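Long-range contacts in lactose Operon Repressor (Escherichia coli, PDB 1JYE), which represses transcription of the lactose operon by binding operator DNA, from which sugar inducers release it: residues L115-G121 / A139-P144; H179-L184 / I210-A214; D275-S280 / L323-K327. The protein carries 1 engineered substitution. One frame throughout, in Å; residues are numbered along the deposited sequence.

Contact 1 (L115-G121 / A139-P144); sequences LAQRVSG and ACTNVP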
ATOM      1  N   LEU A 115      10.900 -17.781 -16.265  1.00 23.15           N
ATOM      2  CA  LEU A 115      11.589 -18.163 -17.492  1.00 24.46           C
ATOM      3  C   LEU A 115      10.769 -19.197 -18.256  1.00 25.26           C
ATOM      4  O   LEU A 115      10.822 -19.262 -19.485  1.00 25.41           O
ATOM      5  CB  LEU A 115      12.974 -18.734 -17.171  1.00 24.82           C
ATOM      6  CG  LEU A 115      14.031 -17.743 -16.681  1.00 25.32           C
ATOM      7  CD1 LEU A 115      15.289 -18.498 -16.278  1.00 26.76           C
ATOM      8  CD2 LEU A 115      14.337 -16.729 -17.780  1.00 24.28           C
ATOM      9  N   ALA A 116      10.009 -20.003 -17.523  1.00 26.52           N
ATOM     10  CA  ALA A 116       9.174 -21.029 -18.140  1.00 28.15           C
ATOM     11  C   ALA A 116       8.023 -20.390 -18.914  1.00 28.84           C
ATOM     12  O   ALA A 116       7.401 -21.031 -19.766  1.00 28.41           O
ATOM     13  CB  ALA A 116       8.633 -21.972 -17.075  1.00 29.04           C
ATOM     14  N   GLN A 117       7.735 -19.128 -18.609  1.00 28.64           N
ATOM     15  CA  GLN A 117       6.663 -18.411 -19.292  1.00 28.98           C
ATOM     16  C   GLN A 117       7.210 -17.660 -20.504  1.00 29.25           C
ATOM     17  O   GLN A 117       6.507 -16.869 -21.130  1.00 29.73           O
ATOM     18  CB  GLN A 117       5.974 -17.435 -18.334  1.00 29.08           C
ATOM     19  CG  GLN A 117       5.219 -18.109 -17.197  1.00 29.61           C
ATOM     20  CD  GLN A 117       4.216 -19.139 -17.693  1.00 30.12           C
ATOM     21  OE1 GLN A 117       3.481 -18.893 -18.646  1.00 30.50           O
ATOM     22  NE2 GLN A 117       4.181 -20.294 -17.039  1.00 30.96           N
ATOM     23  N   ARG A 118       8.476 -17.916 -20.819  1.00 30.35           N
ATOM     24  CA  ARG A 118       9.150 -17.304 -21.960  1.00 31.03           C
ATOM     25  C   ARG A 118       9.330 -15.789 -21.902  1.00 29.91           C
ATOM     26  O   ARG A 118       9.187 -15.105 -22.915  1.00 28.92           O
ATOM     27  CB  ARG A 118       8.428 -17.667 -23.263  1.00 34.33           C
ATOM     28  CG  ARG A 118       8.302 -19.159 -23.530  1.00 38.53           C
ATOM     29  CD  ARG A 118       8.014 -19.415 -25.003  1.00 42.56           C
ATOM     30  NE  ARG A 118       6.917 -18.585 -25.497  1.00 45.80           N
ATOM     31  CZ  ARG A 118       6.590 -18.464 -26.780  1.00 47.69           C
ATOM     32  NH1 ARG A 118       7.275 -19.120 -27.707  1.00 49.10           N
ATOM     33  NH2 ARG A 118       5.579 -17.682 -27.137  1.00 48.20           N
ATOM     34  N   VAL A 119       9.648 -15.258 -20.727  1.00 28.64           N
ATOM     35  CA  VAL A 119       9.867 -13.822 -20.602  1.00 27.54           C
ATOM     36  C   VAL A 119      11.221 -13.512 -21.246  1.00 26.72           C
ATOM     37  O   VAL A 119      12.121 -14.354 -21.231  1.00 27.09           O
ATOM     38  CB  VAL A 119       9.884 -13.382 -19.123  1.00 26.11           C
ATOM     39  CG1 VAL A 119       8.551 -13.710 -18.470  1.00 26.02           C
ATOM     40  CG2 VAL A 119      11.021 -14.070 -18.382  1.00 25.69           C
ATOM     41  N   SER A 120      11.362 -12.316 -21.815  1.00 25.41           N
ATOM     42  CA  SER A 120      12.611 -11.926 -22.468  1.00 25.61           C
ATOM     43  C   SER A 120      13.424 -10.946 -21.628  1.00 23.41           C
ATOM     44  O   SER A 120      14.449 -10.424 -22.074  1.00 23.38           O
ATOM     45  CB  SER A 120      12.322 -11.310 -23.841  1.00 27.41           C
ATOM     46  OG  SER A 120      11.548 -10.128 -23.731  1.00 30.17           O
ATOM     47  N   GLY A 121      12.958 -10.702 -20.409  1.00 21.14           N
ATOM     48  CA  GLY A 121      13.646  -9.793 -19.512  1.00 19.72           C
ATOM     49  C   GLY A 121      13.106  -9.979 -18.111  1.00 18.86           C
ATOM     50  O   GLY A 121      11.925 -10.274 -17.935  1.00 18.52           O
ATOM     51  N   ALA A 139      21.019 -17.797 -12.494  1.00 25.61           N
ATOM     52  CA  ALA A 139      19.829 -18.596 -12.767  1.00 27.79           C
ATOM     53  C   ALA A 139      18.935 -18.021 -13.865  1.00 29.23           C
ATOM     54  O   ALA A 139      18.025 -18.697 -14.340  1.00 29.22           O
ATOM     55  CB  ALA A 139      19.025 -18.769 -11.486  1.00 27.78           C
ATOM     56  N   CYS A 140      19.192 -16.785 -14.275  1.00 30.14           N
ATOM     57  CA  CYS A 140      18.371 -16.156 -15.305  1.00 31.85           C
ATOM     58  C   CYS A 140      18.659 -16.655 -16.723  1.00 34.20           C
ATOM     59  O   CYS A 140      18.003 -16.244 -17.681  1.00 34.11           O
ATOM     60  CB  CYS A 140      18.523 -14.638 -15.228  1.00 31.32           C
ATOM     61  SG  CYS A 140      17.878 -13.942 -13.689  1.00 29.59           S
ATOM     62  N   THR A 141      19.638 -17.544 -16.849  1.00 36.51           N
ATOM     63  CA  THR A 141      20.005 -18.126 -18.139  1.00 38.16           C
ATOM     64  C   THR A 141      20.184 -17.119 -19.278  1.00 39.02           C
ATOM     65  O   THR A 141      19.454 -17.154 -20.270  1.00 39.19           O
ATOM     66  CB  THR A 141      18.961 -19.176 -18.584  1.00 39.06           C
ATOM     67  OG1 THR A 141      17.729 -18.522 -18.910  1.00 41.17           O
ATOM     68  CG2 THR A 141      18.709 -20.177 -17.469  1.00 38.54           C
ATOM     69  N   ASN A 142      21.159 -16.228 -19.132  1.00 38.93           N
ATOM     70  CA  ASN A 142      21.460 -15.224 -20.152  1.00 38.90           C
ATOM     71  C   ASN A 142      20.352 -14.215 -20.460  1.00 37.18           C
ATOM     72  O   ASN A 142      20.572 -13.264 -21.211  1.00 37.80           O
ATOM     73  CB  ASN A 142      21.902 -15.913 -21.445  1.00 41.29           C
ATOM     74  CG  ASN A 142      23.255 -16.586 -21.311  1.00 44.07           C
ATOM     75  OD1 ASN A 142      23.735 -17.236 -22.240  1.00 46.12           O
ATOM     76  ND2 ASN A 142      23.882 -16.429 -20.149  1.00 43.95           N
ATOM     77  N   VAL A 143      19.162 -14.422 -19.904  1.00 33.64           N
ATOM     78  CA  VAL A 143      18.070 -13.479 -20.119  1.00 30.30           C
ATOM     79  C   VAL A 143      18.444 -12.243 -19.300  1.00 26.79           C
ATOM     80  O   VAL A 143      18.820 -12.365 -18.140  1.00 27.20           O
ATOM     81  CB  VAL A 143      16.727 -14.042 -19.597  1.00 29.96           C
ATOM     82  CG1 VAL A 143      15.649 -12.977 -19.675  1.00 30.24           C
ATOM     83  CG2 VAL A 143      16.324 -15.264 -20.409  1.00 31.07           C
ATOM     84  N   PRO A 144      18.352 -11.041 -19.891  1.00 25.06           N
ATOM     85  CA  PRO A 144      18.711  -9.846 -19.118  1.00 24.09           C
ATOM     86  C   PRO A 144      17.956  -9.742 -17.797  1.00 21.50           C
ATOM     87  O   PRO A 144      16.745  -9.959 -17.746  1.00 20.91           O
ATOM     88  CB  PRO A 144      18.395  -8.700 -20.081  1.00 25.45           C
ATOM     89  CG  PRO A 144      17.313  -9.269 -20.951  1.00 27.73           C
ATOM     90  CD  PRO A 144      17.799 -10.669 -21.204  1.00 25.69           C
TER
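Leu115 and Val143 slide past each other in opposite directions, and a methyl pair, Leu115 CD2 against Val143 CG2 at 3.6 Å, makes the apolar centre of this meeting. The other leucine methyl works differently: Leu115 CD1 lies 3.4 Å from Ala139 O and, tip to tip, 3.6 Å from Thr141 OG1. Val143 holds CG1 anti to its backbone N (chi1 173°), which presses that methyl onto the peptide between Ser120 and Gly121, 3.6 Å from Gly121 N. Pro144 CG closes the tight side 3.3 Å from Ser120 O, and Gly121, with no side chain, lets its CA make a CH...O contact to Pro144 O.

The outer side is looser and consists of two turns, type I from Leu115 to Arg118 and type I' from Cys140 to Val143. There, at the exposed, positive-phi threonine, Thr141 OG1 donates to Cys140 O at 2.6 Å. Val143 N reaches the same oxygen from the opposite face, so two donors grip it. Both loops follow helices, 104-115 and 130-139, and lead into neighbouring parallel strands, 122-125 and 145-147, as in the beta-alpha-beta units of periplasmic-binding-protein-like folds. Gln117 packs on Ser93 of the second subunit. The chemistry implies a join made by shape: methyls and ring carbons sit on carbonyl oxygens, while Cys140 O is held within its loop and Ser120 and Gly121 bond to Leu63 and Gly65.

Contact 2 (H179-L184 / I210-A214); sequences HQQIAL and IQPIA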
ATOM      1  N   HIS A 179      20.243  17.728  18.262  1.00 18.46           N
ATOM      2  CA  HIS A 179      20.048  16.436  18.917  1.00 18.30           C
ATOM      3  C   HIS A 179      21.344  15.674  19.168  1.00 19.56           C
ATOM      4  O   HIS A 179      22.209  15.596  18.298  1.00 20.02           O
ATOM      5  CB  HIS A 179      19.104  15.567  18.086  1.00 17.86           C
ATOM      6  CG  HIS A 179      17.693  16.059  18.076  1.00 16.92           C
ATOM      7  ND1 HIS A 179      16.832  15.871  19.135  1.00 17.23           N
ATOM      8  CD2 HIS A 179      17.006  16.774  17.154  1.00 18.04           C
ATOM      9  CE1 HIS A 179      15.676  16.451  18.867  1.00 16.25           C
ATOM     10  NE2 HIS A 179      15.756  17.007  17.672  1.00 16.88           N
ATOM     11  N   GLN A 180      21.450  15.103  20.366  1.00 20.41           N
ATOM     12  CA  GLN A 180      22.617  14.324  20.772  1.00 22.76           C
ATOM     13  C   GLN A 180      22.188  12.959  21.311  1.00 22.53           C
ATOM     14  O   GLN A 180      22.967  12.009  21.292  1.00 22.97           O
ATOM     15  CB  GLN A 180      23.402  15.076  21.850  1.00 25.89           C
ATOM     16  CG  GLN A 180      23.965  16.414  21.394  1.00 31.99           C
ATOM     17  CD  GLN A 180      25.046  16.271  20.341  1.00 36.42           C
ATOM     18  OE1 GLN A 180      24.795  15.785  19.239  1.00 41.09           O
ATOM     19  NE2 GLN A 180      26.260  16.695  20.678  1.00 39.81           N
ATOM     20  N   GLN A 181      20.950  12.874  21.800  1.00 21.68           N
ATOM     21  CA  GLN A 181      20.390  11.631  22.338  1.00 19.74           C
ATOM     22  C   GLN A 181      19.471  11.051  21.271  1.00 19.40           C
ATOM     23  O   GLN A 181      18.286  11.381  21.213  1.00 19.46           O
ATOM     24  CB  GLN A 181      19.579  11.915  23.605  1.00 22.85           C
ATOM     25  CG  GLN A 181      20.395  12.412  24.788  1.00 26.86           C
ATOM     26  CD  GLN A 181      21.324  11.348  25.340  1.00 29.90           C
ATOM     27  OE1 GLN A 181      22.377  11.067  24.768  1.00 33.79           O
ATOM     28  NE2 GLN A 181      20.929  10.740  26.451  1.00 32.98           N
ATOM     29  N   ILE A 182      20.018  10.169  20.443  1.00 17.29           N
ATOM     30  CA  ILE A 182      19.266   9.594  19.338  1.00 16.84           C
ATOM     31  C   ILE A 182      19.106   8.080  19.381  1.00 16.62           C
ATOM     32  O   ILE A 182      20.029   7.354  19.744  1.00 18.01           O
ATOM     33  CB  ILE A 182      19.938   9.998  18.010  1.00 16.23           C
ATOM     34  CG1 ILE A 182      20.000  11.527  17.928  1.00 16.49           C
ATOM     35  CG2 ILE A 182      19.175   9.412  16.819  1.00 17.45           C
ATOM     36  CD1 ILE A 182      20.817  12.064  16.775  1.00 17.76           C
ATOM     37  N   ALA A 183      17.918   7.607  19.011  1.00 15.29           N
ATOM     38  CA  ALA A 183      17.647   6.179  18.982  1.00 15.01           C
ATOM     39  C   ALA A 183      17.372   5.776  17.540  1.00 13.97           C
ATOM     40  O   ALA A 183      16.892   6.587  16.744  1.00 14.07           O
ATOM     41  CB  ALA A 183      16.446   5.840  19.863  1.00 16.12           C
ATOM     42  N   LEU A 184      17.691   4.530  17.209  1.00 14.03           N
ATOM     43  CA  LEU A 184      17.488   4.011  15.864  1.00 14.48           C
ATOM     44  C   LEU A 184      16.478   2.875  15.854  1.00 15.13           C
ATOM     45  O   LEU A 184      16.499   2.011  16.727  1.00 14.95           O
ATOM     46  CB  LEU A 184      18.805   3.476  15.291  1.00 14.64           C
ATOM     47  CG  LEU A 184      20.035   4.387  15.329  1.00 14.71           C
ATOM     48  CD1 LEU A 184      21.231   3.639  14.734  1.00 15.31           C
ATOM     49  CD2 LEU A 184      19.761   5.667  14.561  1.00 15.69           C
ATOM     50  N   ILE A 210      28.651  10.856  17.638  1.00 16.28           N
ATOM     51  CA  ILE A 210      27.499  10.499  18.449  1.00 15.93           C
ATOM     52  C   ILE A 210      27.240   9.003  18.403  1.00 15.98           C
ATOM     53  O   ILE A 210      27.262   8.392  17.333  1.00 17.12           O
ATOM     54  CB  ILE A 210      26.214  11.197  17.939  1.00 17.26           C
ATOM     55  CG1 ILE A 210      26.340  12.710  18.097  1.00 18.58           C
ATOM     56  CG2 ILE A 210      24.998  10.661  18.697  1.00 18.97           C
ATOM     57  CD1 ILE A 210      25.233  13.486  17.409  1.00 20.51           C
ATOM     58  N   GLN A 211      27.018   8.413  19.573  1.00 15.93           N
ATOM     59  CA  GLN A 211      26.676   7.002  19.660  1.00 15.93           C
ATOM     60  C   GLN A 211      25.202   6.994  20.069  1.00 15.67           C
ATOM     61  O   GLN A 211      24.818   7.644  21.040  1.00 16.40           O
ATOM     62  CB  GLN A 211      27.524   6.292  20.720  1.00 17.27           C
ATOM     63  CG  GLN A 211      28.958   6.026  20.274  1.00 17.52           C
ATOM     64  CD  GLN A 211      29.740   5.205  21.285  1.00 18.33           C
ATOM     65  OE1 GLN A 211      29.960   5.640  22.410  1.00 20.20           O
ATOM     66  NE2 GLN A 211      30.156   4.006  20.886  1.00 18.43           N
ATOM     67  N   PRO A 212      24.349   6.282  19.314  1.00 16.54           N
ATOM     68  CA  PRO A 212      22.924   6.246  19.664  1.00 16.83           C
ATOM     69  C   PRO A 212      22.694   5.648  21.049  1.00 17.64           C
ATOM     70  O   PRO A 212      23.434   4.758  21.470  1.00 18.30           O
ATOM     71  CB  PRO A 212      22.317   5.398  18.547  1.00 16.55           C
ATOM     72  CG  PRO A 212      23.434   4.470  18.178  1.00 18.02           C
ATOM     73  CD  PRO A 212      24.638   5.399  18.173  1.00 15.75           C
ATOM     74  N   ILE A 213      21.675   6.129  21.759  1.00 17.65           N
ATOM     75  CA  ILE A 213      21.406   5.604  23.095  1.00 19.57           C
ATOM     76  C   ILE A 213      20.647   4.289  23.055  1.00 19.50           C
ATOM     77  O   ILE A 213      20.464   3.635  24.083  1.00 20.72           O
ATOM     78  CB  ILE A 213      20.635   6.615  23.977  1.00 20.85           C
ATOM     79  CG1 ILE A 213      19.256   6.909  23.385  1.00 22.17           C
ATOM     80  CG2 ILE A 213      21.436   7.898  24.104  1.00 22.39           C
ATOM     81  CD1 ILE A 213      18.392   7.759  24.300  1.00 23.61           C
ATOM     82  N   ALA A 214      20.203   3.902  21.863  1.00 18.36           N
ATOM     83  CA  ALA A 214      19.492   2.648  21.688  1.00 17.30           C
ATOM     84  C   ALA A 214      19.218   2.389  20.220  1.00 15.99           C
ATOM     85  O   ALA A 214      19.066   3.323  19.434  1.00 15.76           O
ATOM     86  CB  ALA A 214      18.173   2.671  22.461  1.00 19.24           C
TER
HETATM   87  O   HOH W   1      22.656   9.488  21.071  1.00 20.19           O
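Ile210 points toward the 179-184 segment and lays its branches on backbone carbonyls: Ile210 CG2 is 3.6 Å from Gln180 O and Ile210 CD1 is 3.8 Å from His179 O, while the Gln180 side chain crosses it at about a right angle. It also touches Val175 of helix 163-177. With alanine in place of Ile210, the His179 and Gln180 carbonyls would probably lose the methyls that pack on them, and Val175 its neighbour. At Gln211 the side chain leaves, but its carbonyl accepts from a water (2.8 Å from Gln211 O) that also donates to Gln180 O and accepts from Ile182 N, bridging the two segments where they are still too far apart to pair directly. Pro212 then turns its ring to Leu184, with Pro212 CB 4.1 Å from Leu184 CG.

Ile213 brings the first direct bond, Ile213 N to Ile182 O at 2.9 Å and bent to 143°. Its CG1 lies between the backbone N and the carbonyl carbon (chi1 63°), which brings it alongside Ile182 O and leaves CG2 against the Gln181 amide. Ala214 completes the pairing: Ala214 O accepts from Leu184 N at 2.9 Å (161°), and Ala183 CA adds a CH...O contact to the same oxygen.

Here strand 214-217 joins the parallel sheet beside strand 182-186, the end of a beta-alpha-beta crossover through helix 192-207. Two backbone bonds and one water thus serve the polar edge, with carbon packing on both flanks.

Contact 3 (D275-S280 / L323-K327); sequences DTEDSS and LVKRK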
ATOM      1  N   ASP A 275       8.591   8.668   2.287  1.00 15.77           N
ATOM      2  CA  ASP A 275       7.715   9.787   1.939  1.00 17.38           C
ATOM      3  C   ASP A 275       6.490   9.197   1.261  1.00 18.06           C
ATOM      4  O   ASP A 275       6.207   9.463   0.087  1.00 17.07           O
ATOM      5  CB  ASP A 275       8.368  10.823   1.010  1.00 18.32           C
ATOM      6  CG  ASP A 275       7.438  12.005   0.732  1.00 21.46           C
ATOM      7  OD1 ASP A 275       6.535  12.241   1.561  1.00 20.79           O
ATOM      8  OD2 ASP A 275       7.599  12.700  -0.295  1.00 21.27           O
ATOM      9  N   THR A 276       5.777   8.362   2.008  1.00 18.46           N
ATOM     10  CA  THR A 276       4.566   7.738   1.495  1.00 18.41           C
ATOM     11  C   THR A 276       3.508   8.821   1.363  1.00 18.51           C
ATOM     12  O   THR A 276       3.597   9.869   1.998  1.00 17.88           O
ATOM     13  CB  THR A 276       4.034   6.664   2.459  1.00 20.97           C
ATOM     14  OG1 THR A 276       3.632   7.283   3.688  1.00 20.13           O
ATOM     15  CG2 THR A 276       5.111   5.630   2.749  1.00 20.17           C
ATOM     16  N   GLU A 277       2.503   8.568   0.533  1.00 20.33           N
ATOM     17  CA  GLU A 277       1.433   9.532   0.343  1.00 22.96           C
ATOM     18  C   GLU A 277       0.785   9.859   1.685  1.00 21.78           C
ATOM     19  O   GLU A 277       0.501  11.018   1.980  1.00 23.72           O
ATOM     20  CB  GLU A 277       0.400   8.957  -0.627  1.00 27.37           C
ATOM     21  CG  GLU A 277       1.013   8.538  -1.955  1.00 34.22           C
ATOM     22  CD  GLU A 277       0.119   7.611  -2.755  1.00 38.69           C
ATOM     23  OE1 GLU A 277      -1.003   8.028  -3.109  1.00 41.32           O
ATOM     24  OE2 GLU A 277       0.545   6.463  -3.028  1.00 40.66           O
ATOM     25  N   ASP A 278       0.576   8.835   2.507  1.00 19.76           N
ATOM     26  CA  ASP A 278      -0.042   9.015   3.819  1.00 19.45           C
ATOM     27  C   ASP A 278       0.776   9.865   4.791  1.00 18.76           C
ATOM     28  O   ASP A 278       0.209  10.541   5.648  1.00 17.79           O
ATOM     29  CB  ASP A 278      -0.284   7.660   4.498  1.00 20.52           C
ATOM     30  CG  ASP A 278      -1.343   6.823   3.806  1.00 22.55           C
ATOM     31  OD1 ASP A 278      -1.499   5.649   4.203  1.00 24.35           O
ATOM     32  OD2 ASP A 278      -2.016   7.325   2.883  1.00 21.87           O
ATOM     33  N   SER A 279       2.101   9.832   4.665  1.00 17.22           N
ATOM     34  CA  SER A 279       2.956  10.558   5.601  1.00 17.16           C
ATOM     35  C   SER A 279       2.667  12.047   5.751  1.00 17.28           C
ATOM     36  O   SER A 279       2.912  12.620   6.810  1.00 16.94           O
ATOM     37  CB  SER A 279       4.441  10.345   5.254  1.00 17.35           C
ATOM     38  OG  SER A 279       4.801  10.987   4.047  1.00 19.59           O
ATOM     39  N   SER A 280       2.142  12.674   4.704  1.00 17.55           N
ATOM     40  CA  SER A 280       1.836  14.096   4.764  1.00 18.42           C
ATOM     41  C   SER A 280       0.634  14.357   5.668  1.00 19.43           C
ATOM     42  O   SER A 280       0.368  15.499   6.048  1.00 19.96           O
ATOM     43  CB  SER A 280       1.543  14.630   3.362  1.00 21.84           C
ATOM     44  OG  SER A 280       0.400  13.993   2.814  1.00 22.51           O
ATOM     45  N   LEU A 323      15.392  15.087   1.513  1.00 13.51           N
ATOM     46  CA  LEU A 323      14.787  15.239   2.825  1.00 13.90           C
ATOM     47  C   LEU A 323      13.526  16.080   2.695  1.00 14.64           C
ATOM     48  O   LEU A 323      13.546  17.150   2.088  1.00 15.29           O
ATOM     49  CB  LEU A 323      15.759  15.942   3.774  1.00 15.13           C
ATOM     50  CG  LEU A 323      15.236  16.373   5.146  1.00 16.87           C
ATOM     51  CD1 LEU A 323      14.953  15.144   5.998  1.00 17.35           C
ATOM     52  CD2 LEU A 323      16.277  17.265   5.828  1.00 17.81           C
ATOM     53  N   VAL A 324      12.430  15.588   3.262  1.00 14.42           N
ATOM     54  CA  VAL A 324      11.162  16.309   3.231  1.00 15.16           C
ATOM     55  C   VAL A 324      10.904  16.753   4.664  1.00 15.25           C
ATOM     56  O   VAL A 324      10.564  15.940   5.520  1.00 16.56           O
ATOM     57  CB  VAL A 324      10.009  15.397   2.759  1.00 16.15           C
ATOM     58  CG1 VAL A 324       8.703  16.179   2.748  1.00 18.08           C
ATOM     59  CG2 VAL A 324      10.317  14.846   1.372  1.00 17.63           C
ATOM     60  N   LYS A 325      11.094  18.039   4.930  1.00 16.25           N
ATOM     61  CA  LYS A 325      10.899  18.566   6.273  1.00 17.32           C
ATOM     62  C   LYS A 325       9.443  18.879   6.556  1.00 17.60           C
ATOM     63  O   LYS A 325       8.816  19.654   5.835  1.00 17.28           O
ATOM     64  CB  LYS A 325      11.731  19.838   6.474  1.00 19.62           C
ATOM     65  CG  LYS A 325      13.234  19.630   6.364  1.00 22.98           C
ATOM     66  CD  LYS A 325      13.976  20.941   6.603  1.00 25.84           C
ATOM     67  CE  LYS A 325      15.476  20.774   6.433  1.00 28.08           C
ATOM     68  NZ  LYS A 325      16.197  22.057   6.670  1.00 31.52           N
ATOM     69  N   ARG A 326       8.908  18.271   7.607  1.00 16.32           N
ATOM     70  CA  ARG A 326       7.528  18.525   7.983  1.00 17.29           C
ATOM     71  C   ARG A 326       7.401  18.981   9.439  1.00 18.31           C
ATOM     72  O   ARG A 326       8.121  19.888   9.864  1.00 20.04           O
ATOM     73  CB  ARG A 326       6.657  17.295   7.693  1.00 16.93           C
ATOM     74  CG  ARG A 326       6.588  16.962   6.203  1.00 16.51           C
ATOM     75  CD  ARG A 326       5.305  16.214   5.842  1.00 15.78           C
ATOM     76  NE  ARG A 326       5.215  15.911   4.415  1.00 15.89           N
ATOM     77  CZ  ARG A 326       5.463  14.720   3.877  1.00 16.34           C
ATOM     78  NH1 ARG A 326       5.827  13.696   4.641  1.00 15.87           N
ATOM     79  NH2 ARG A 326       5.328  14.547   2.570  1.00 18.25           N
ATOM     80  N   LYS A 327       6.527  18.345  10.215  1.00 18.14           N
ATOM     81  CA  LYS A 327       6.287  18.781  11.590  1.00 18.42           C
ATOM     82  C   LYS A 327       6.772  17.900  12.734  1.00 17.79           C
ATOM     83  O   LYS A 327       6.461  18.180  13.893  1.00 19.73           O
ATOM     84  CB  LYS A 327       4.784  19.014  11.781  1.00 18.07           C
ATOM     85  CG  LYS A 327       4.161  19.984  10.787  1.00 22.51           C
ATOM     86  CD  LYS A 327       4.679  21.394  10.997  1.00 24.86           C
ATOM     87  CE  LYS A 327       3.981  22.380  10.075  1.00 28.21           C
ATOM     88  NZ  LYS A 327       4.457  23.770  10.312  1.00 31.34           N
TER
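Arg326 crosses to the 275-280 segment and ends between Asp275, Ser279 and Ser280. From CB the side chain starts with CG anti to the carbonyl carbon (chi1 -64°) and then runs extended from CG to NE, a straight reach that delivers the flat group to the facing loop. Pro285 and Thr288 touch this side chain from the same subunit. Arg326 NE is the first atom to meet the other segment, passing 3.9 Å from Ser280 CA. At CZ the Arg326 guanidinium becomes the middle layer of a sandwich: Val324 CG1 sits 3.6 Å above one face and Ser280 CA 3.7 Å above the other, both over its centre, which should limit its rocking.

The loop that receives it is shaped by an ST motif, in which Thr276 OG1 accepts from Ser279 N at 3.1 Å as the chain enters the 3-10 segment at Ser279 and Ser280. Ser279 OG donates to Thr276 O at 2.6 Å, on a lone pair in the carbonyl plane, and this leaves its oxygen to accept from Arg326 NH1 at 3.0 Å, a bond tilted from the guanidinium plane. Arg326 NH1 has a second acceptor in Leu286 O.

Arg326 NH2, the remaining tip, makes the salt bridge: it meets Asp275 OD1 on the syn side at 2.8 Å and 157°, near the guanidinium plane, although the two flat groups are turned 47° apart. The aspartate CG stands anti to its backbone N, aiming the carboxylate toward Arg326, and Asp275 OD2 rests 3.8 Å from Val324 CG2. The same loop also borders the second subunit, where Ser280 packs on Met223 of that subunit and Asp278 OD2 bonds to its Gln248 NE2.

From the N terminus the three contacts follow one another in series, none nested and none crossing. Contact 1 closes first, tying together the loops that feed two neighbouring strands of the first parallel sheet. Contact 2 closes next, in the other parallel sheet, where the loop after helix 192-207 returns beside strand 182-186. Contact 3 spans the longest stretch of chain, 42 residues, and joins the loop after strand 269-271 to the end of strand 316-324, which belongs to a separate mixed sheet. Contact 1 lies across the chain's centre from both others, whereas contacts 2 and 3 are closer, with centres about 22 Å apart, yet do not touch.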